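PDB 1Q9J: Phthiocerol/phthiodiolone dimycocerosyl transferase from Mycobacterium tuberculosis, which probably transfers mycocerosyl groups from mycocerosic acid synthase to phthiocerol, phthiodiolone and phenolphthiocerol, the final step in forming their dimycocerosate esters. Local coordinates for residues 229-233 and 413-417; 244-248 and 405-410. All coordinates share one frame; numbering follows the deposited sequence.

Contact 1 of 2, residues 229-233 and 413-417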
loop_
_atom_site.group_PDB
_atom_site.type_symbol
_atom_site.label_atom_id
_atom_site.label_comp_id
_atom_site.label_asym_id
_atom_site.label_seq_id
_atom_site.Cartn_x
_atom_site.Cartn_y
_atom_site.Cartn_z
ATOM N N PHE A 229 2.783 12.609 -22.790
ATOM C CA PHE A 229 1.616 12.033 -23.452
ATOM C C PHE A 229 0.428 12.122 -22.519
ATOM O O PHE A 229 -0.716 12.185 -22.959
ATOM C CB PHE A 229 1.863 10.564 -23.782
ATOM C CG PHE A 229 0.641 9.839 -24.267
ATOM C CD1 PHE A 229 0.266 9.892 -25.603
ATOM C CD2 PHE A 229 -0.138 9.100 -23.386
ATOM C CE1 PHE A 229 -0.873 9.213 -26.062
ATOM C CE2 PHE A 229 -1.277 8.421 -23.834
ATOM C CZ PHE A 229 -1.644 8.478 -25.176
ATOM N N GLY A 230 0.718 12.114 -21.222
ATOM C CA GLY A 230 -0.331 12.177 -20.221
ATOM C C GLY A 230 -1.138 13.458 -20.254
ATOM O O GLY A 230 -2.292 13.465 -20.689
ATOM N N ARG A 231 -0.532 14.544 -19.786
ATOM C CA ARG A 231 -1.213 15.828 -19.760
ATOM C C ARG A 231 -1.484 16.374 -21.161
ATOM O O ARG A 231 -1.882 17.528 -21.325
ATOM C CB ARG A 231 -0.421 16.836 -18.916
ATOM C CG ARG A 231 1.046 16.978 -19.260
ATOM C CD ARG A 231 1.786 17.688 -18.124
ATOM N NE ARG A 231 3.199 17.923 -18.424
ATOM C CZ ARG A 231 4.108 18.313 -17.529
ATOM N NH1 ARG A 231 3.757 18.512 -16.265
ATOM N NH2 ARG A 231 5.371 18.511 -17.896
ATOM N N GLU A 232 -1.272 15.530 -22.167
ATOM C CA GLU A 232 -1.527 15.896 -23.551
ATOM C C GLU A 232 -2.813 15.171 -23.923
ATOM O O GLU A 232 -3.110 14.949 -25.092
ATOM C CB GLU A 232 -0.392 15.421 -24.461
ATOM C CG GLU A 232 -0.503 15.898 -25.905
ATOM C CD GLU A 232 0.100 14.914 -26.906
ATOM O OE1 GLU A 232 -0.457 13.802 -27.062
ATOM O OE2 GLU A 232 1.132 15.247 -27.531
ATOM N N HIS A 233 -3.569 14.791 -22.901
ATOM C CA HIS A 233 -4.834 14.096 -23.088
ATOM C C HIS A 233 -5.670 14.282 -21.833
ATOM O O HIS A 233 -6.614 13.532 -21.578
ATOM C CB HIS A 233 -4.592 12.607 -23.339
ATOM C CG HIS A 233 -4.164 12.290 -24.739
ATOM N ND1 HIS A 233 -5.056 12.186 -25.782
ATOM C CD2 HIS A 233 -2.937 12.067 -25.267
ATOM C CE1 HIS A 233 -4.398 11.909 -26.895
ATOM N NE2 HIS A 233 -3.111 11.833 -26.609
ATOM N N VAL A 413 2.745 3.773 -26.759
ATOM C CA VAL A 413 1.677 4.764 -26.823
ATOM C C VAL A 413 2.124 6.224 -26.944
ATOM O O VAL A 413 1.570 6.982 -27.742
ATOM C CB VAL A 413 0.754 4.640 -25.594
ATOM C CG1 VAL A 413 -0.459 5.539 -25.763
ATOM C CG2 VAL A 413 0.322 3.194 -25.417
ATOM N N PRO A 414 3.130 6.639 -26.162
ATOM C CA PRO A 414 3.596 8.028 -26.230
ATOM C C PRO A 414 4.215 8.438 -27.563
ATOM O O PRO A 414 4.047 9.576 -28.012
ATOM C CB PRO A 414 4.588 8.113 -25.071
ATOM C CG PRO A 414 5.162 6.740 -25.034
ATOM C CD PRO A 414 3.938 5.867 -25.203
ATOM N N SER A 415 4.923 7.508 -28.199
ATOM C CA SER A 415 5.572 7.787 -29.478
ATOM C C SER A 415 4.607 7.656 -30.648
ATOM O O SER A 415 4.308 8.636 -31.333
ATOM C CB SER A 415 6.752 6.834 -29.696
ATOM O OG SER A 415 6.301 5.505 -29.873
ATOM N N GLU A 416 4.123 6.439 -30.866
ATOM C CA GLU A 416 3.210 6.162 -31.963
ATOM C C GLU A 416 1.749 6.032 -31.548
ATOM O O GLU A 416 1.284 4.940 -31.214
ATOM C CB GLU A 416 3.641 4.884 -32.681
ATOM C CG GLU A 416 3.894 3.712 -31.752
ATOM C CD GLU A 416 3.690 2.366 -32.429
ATOM O OE1 GLU A 416 4.418 2.054 -33.396
ATOM O OE2 GLU A 416 2.787 1.619 -31.994
ATOM N N TYR A 417 1.024 7.145 -31.578
ATOM C CA TYR A 417 -0.390 7.133 -31.224
ATOM C C TYR A 417 -1.250 7.571 -32.415
ATOM O O TYR A 417 -2.368 7.085 -32.594
ATOM C CB TYR A 417 -0.646 8.036 -30.007
ATOM C CG TYR A 417 -2.086 8.020 -29.536
ATOM C CD1 TYR A 417 -2.790 6.816 -29.431
ATOM C CD2 TYR A 417 -2.757 9.206 -29.230
ATOM C CE1 TYR A 417 -4.127 6.794 -29.045
ATOM C CE2 TYR A 417 -4.097 9.196 -28.841
ATOM C CZ TYR A 417 -4.776 7.986 -28.754
ATOM O OH TYR A 417 -6.105 7.968 -28.398
#

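Contact 2 of 2, residues 244-248 and 405-410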
loop_
_atom_site.group_PDB
_atom_site.type_symbol
_atom_site.label_atom_id
_atom_site.label_comp_id
_atom_site.label_asym_id
_atom_site.label_seq_id
_atom_site.Cartn_x
_atom_site.Cartn_y
_atom_site.Cartn_z
ATOM N N ALA A 244 -3.104 0.659 -19.609
ATOM C CA ALA A 244 -2.091 -0.278 -20.069
ATOM C C ALA A 244 -2.251 -1.631 -19.370
ATOM O O ALA A 244 -2.194 -2.688 -20.006
ATOM C CB ALA A 244 -0.695 0.282 -19.815
ATOM N N ILE A 245 -2.445 -1.603 -18.060
ATOM C CA ILE A 245 -2.624 -2.827 -17.298
ATOM C C ILE A 245 -3.885 -3.561 -17.759
ATOM O O ILE A 245 -3.845 -4.753 -18.059
ATOM C CB ILE A 245 -2.731 -2.500 -15.790
ATOM C CG1 ILE A 245 -1.390 -1.990 -15.304
ATOM C CG2 ILE A 245 -3.163 -3.721 -14.994
ATOM C CD1 ILE A 245 -1.449 -1.353 -13.969
ATOM N N LEU A 246 -5.002 -2.841 -17.818
ATOM C CA LEU A 246 -6.270 -3.437 -18.222
ATOM C C LEU A 246 -6.269 -3.992 -19.650
ATOM O O LEU A 246 -6.880 -5.032 -19.917
ATOM C CB LEU A 246 -7.406 -2.426 -18.042
ATOM C CG LEU A 246 -7.839 -2.194 -16.593
ATOM C CD1 LEU A 246 -8.690 -0.949 -16.498
ATOM C CD2 LEU A 246 -8.601 -3.420 -16.092
ATOM N N LEU A 247 -5.594 -3.308 -20.568
ATOM C CA LEU A 247 -5.525 -3.787 -21.944
ATOM C C LEU A 247 -4.831 -5.138 -21.944
ATOM O O LEU A 247 -5.407 -6.150 -22.358
ATOM C CB LEU A 247 -4.744 -2.807 -22.817
ATOM C CG LEU A 247 -5.518 -1.528 -23.119
ATOM C CD1 LEU A 247 -4.674 -0.604 -23.955
ATOM C CD2 LEU A 247 -6.807 -1.881 -23.832
ATOM N N THR A 248 -3.590 -5.133 -21.460
ATOM C CA THR A 248 -2.772 -6.334 -21.371
ATOM C C THR A 248 -3.513 -7.509 -20.739
ATOM O O THR A 248 -3.375 -8.640 -21.187
ATOM C CB THR A 248 -1.498 -6.075 -20.550
ATOM O OG1 THR A 248 -0.750 -5.006 -21.145
ATOM C CG2 THR A 248 -0.640 -7.335 -20.497
ATOM N N ALA A 405 4.636 -6.934 -20.890
ATOM C CA ALA A 405 3.659 -6.585 -21.922
ATOM C C ALA A 405 3.228 -5.146 -21.682
ATOM O O ALA A 405 3.136 -4.341 -22.608
ATOM C CB ALA A 405 2.450 -7.509 -21.835
ATOM N N ILE A 406 2.968 -4.849 -20.414
ATOM C CA ILE A 406 2.561 -3.531 -19.968
ATOM C C ILE A 406 3.745 -2.584 -20.122
ATOM O O ILE A 406 3.584 -1.411 -20.463
ATOM C CB ILE A 406 2.145 -3.585 -18.487
ATOM C CG1 ILE A 406 0.953 -4.532 -18.330
ATOM C CG2 ILE A 406 1.822 -2.194 -17.971
ATOM C CD1 ILE A 406 0.556 -4.790 -16.904
ATOM N N ARG A 407 4.936 -3.118 -19.880
ATOM C CA ARG A 407 6.181 -2.360 -19.971
ATOM C C ARG A 407 6.346 -1.706 -21.338
ATOM O O ARG A 407 6.389 -0.481 -21.452
ATOM C CB ARG A 407 7.371 -3.295 -19.709
ATOM C CG ARG A 407 8.497 -2.721 -18.839
ATOM C CD ARG A 407 9.318 -1.645 -19.538
ATOM N NE ARG A 407 8.493 -0.518 -19.962
ATOM C CZ ARG A 407 7.807 0.270 -19.137
ATOM N NH1 ARG A 407 7.845 0.064 -17.828
ATOM N NH2 ARG A 407 7.074 1.265 -19.624
ATOM N N SER A 408 6.439 -2.530 -22.376
ATOM C CA SER A 408 6.628 -2.021 -23.727
ATOM C C SER A 408 5.437 -1.178 -24.196
ATOM O O SER A 408 5.592 -0.276 -25.019
ATOM C CB SER A 408 6.875 -3.186 -24.694
ATOM O OG SER A 408 7.768 -2.816 -25.743
ATOM N N LEU A 409 4.257 -1.462 -23.652
ATOM C CA LEU A 409 3.054 -0.730 -24.031
ATOM C C LEU A 409 3.081 0.721 -23.558
ATOM O O LEU A 409 2.511 1.596 -24.207
ATOM C CB LEU A 409 1.809 -1.432 -23.488
ATOM C CG LEU A 409 0.451 -0.939 -23.983
ATOM C CD1 LEU A 409 0.440 -0.867 -25.492
ATOM C CD2 LEU A 409 -0.634 -1.886 -23.485
ATOM N N LEU A 410 3.743 0.981 -22.435
ATOM C CA LEU A 410 3.830 2.343 -21.920
ATOM C C LEU A 410 4.915 3.138 -22.639
ATOM O O LEU A 410 5.069 4.345 -22.418
ATOM C CB LEU A 410 4.110 2.337 -20.411
ATOM C CG LEU A 410 2.983 1.911 -19.463
ATOM C CD1 LEU A 410 3.488 1.958 -18.034
ATOM C CD2 LEU A 410 1.783 2.836 -19.630
#

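Contact 1 of 2, residues 229-233 and 413-417
The hydroxyl of Y417 is hydrogen-bonded to OD1 of D299, which holds the polar end of the ring that F229 and H233 meet. F229 presents its edge to one face of that ring. The centroids of the F229 and Y417 rings are 5.4 Å apart and their planes stand at 87°, a T-shaped pair. CE1 of F229 lies 3.7 Å from CD2 of Y417. H233 meets Y417 obliquely, with the ring planes at 77°. CE1 of H233 is 3.4 Å from CE2 of Y417.

With chi1 at 171°, CG of F229 is trans to N and the ring extends toward 413-417. CG1 of V413 sits by the far end of the ring, near CZ. P414 packs alongside the near end, with its CB 3.9 Å from CB of F229. The ring is also flanked within its own segment: CD2 of H233 lies 3.6 Å above the plane of the F229 ring, toward its rim. A type I turn from G230 to H233 brings the imidazole back to that place.

V301 of helix 300-317 also touches F229, H233 and Y417. H233 is about 12 Å, side chain to side chain, from R312, which is probably important for recognising the carrier protein domain. F229, H233 and Y417 make up a small aromatic cluster where the C-terminal tail packs on the end of helix 220-230.

Contact 2 of 2, residues 244-248 and 405-410
Helices 237-253 and 399-412 cross here, with the axes of segments 244-248 and 405-410 9.1 Å apart at closest and their directions 127° from one another. The backbones come nearest at A244 and I406, whose CA atoms are 5.7 Å apart. The small side chain of A244 permits this. CB of A244 points at the other helix and meets CD2 of L410 at 3.6 Å and CG2 of I406 at 4.0 Å.

I406 touches A244, I245 and T248. CD1 of I406 lies 3.8 Å from CA of I245. The side chains of I406 and T248 cross at about a right angle, with CG1 of I406 beside OG1 of T248. Both helices pack on the six-stranded mixed sheet of this domain: I406 and L410 touch I390 on strand 387-393, and L246 touches I260 and Y262 on strand 260-267. They lie against the sheet as in the two-domain alpha/beta fold of the chloramphenicol acetyltransferase-like acyltransferases, whose two halves are related.

T248 turns its hydroxyl back to its own helix, with OG1 beside the backbone N (chi1 -58°). OG1 of T248 donates to O of A244 at 3.0 Å. The N of T248 also donates to this carbonyl, from the opposite face of its plane. The buried hydroxyl is thus satisfied among apolar neighbours. CG2 of T248 is left to meet CB of A405 at 3.4 Å. CD2 of L409 comes beside the hydroxyl and the carbonyl it bonds to, 3.9 Å from OG1 of T248.

Overall arrangement
Contact 2 is the more buried. Contact 1 is partly buried and lies farther from the centre of the chain, about 28 Å against 21 Å. The two centres are about 14 Å apart. Both involve the C-terminal end of the chain: contact 2 uses helix 399-412 itself, and contact 1 uses the loop that follows it. Their partners, helices 220-230 and 237-253, are consecutive in the chain. Helix 300-317 touches both sites. The chemistry differs with place. Small and branched aliphatic groups, with one threonine bonded inside its helix, pack contact 2. Aromatic rings dominate contact 1, where a tyrosine hydroxyl is held by an aspartate.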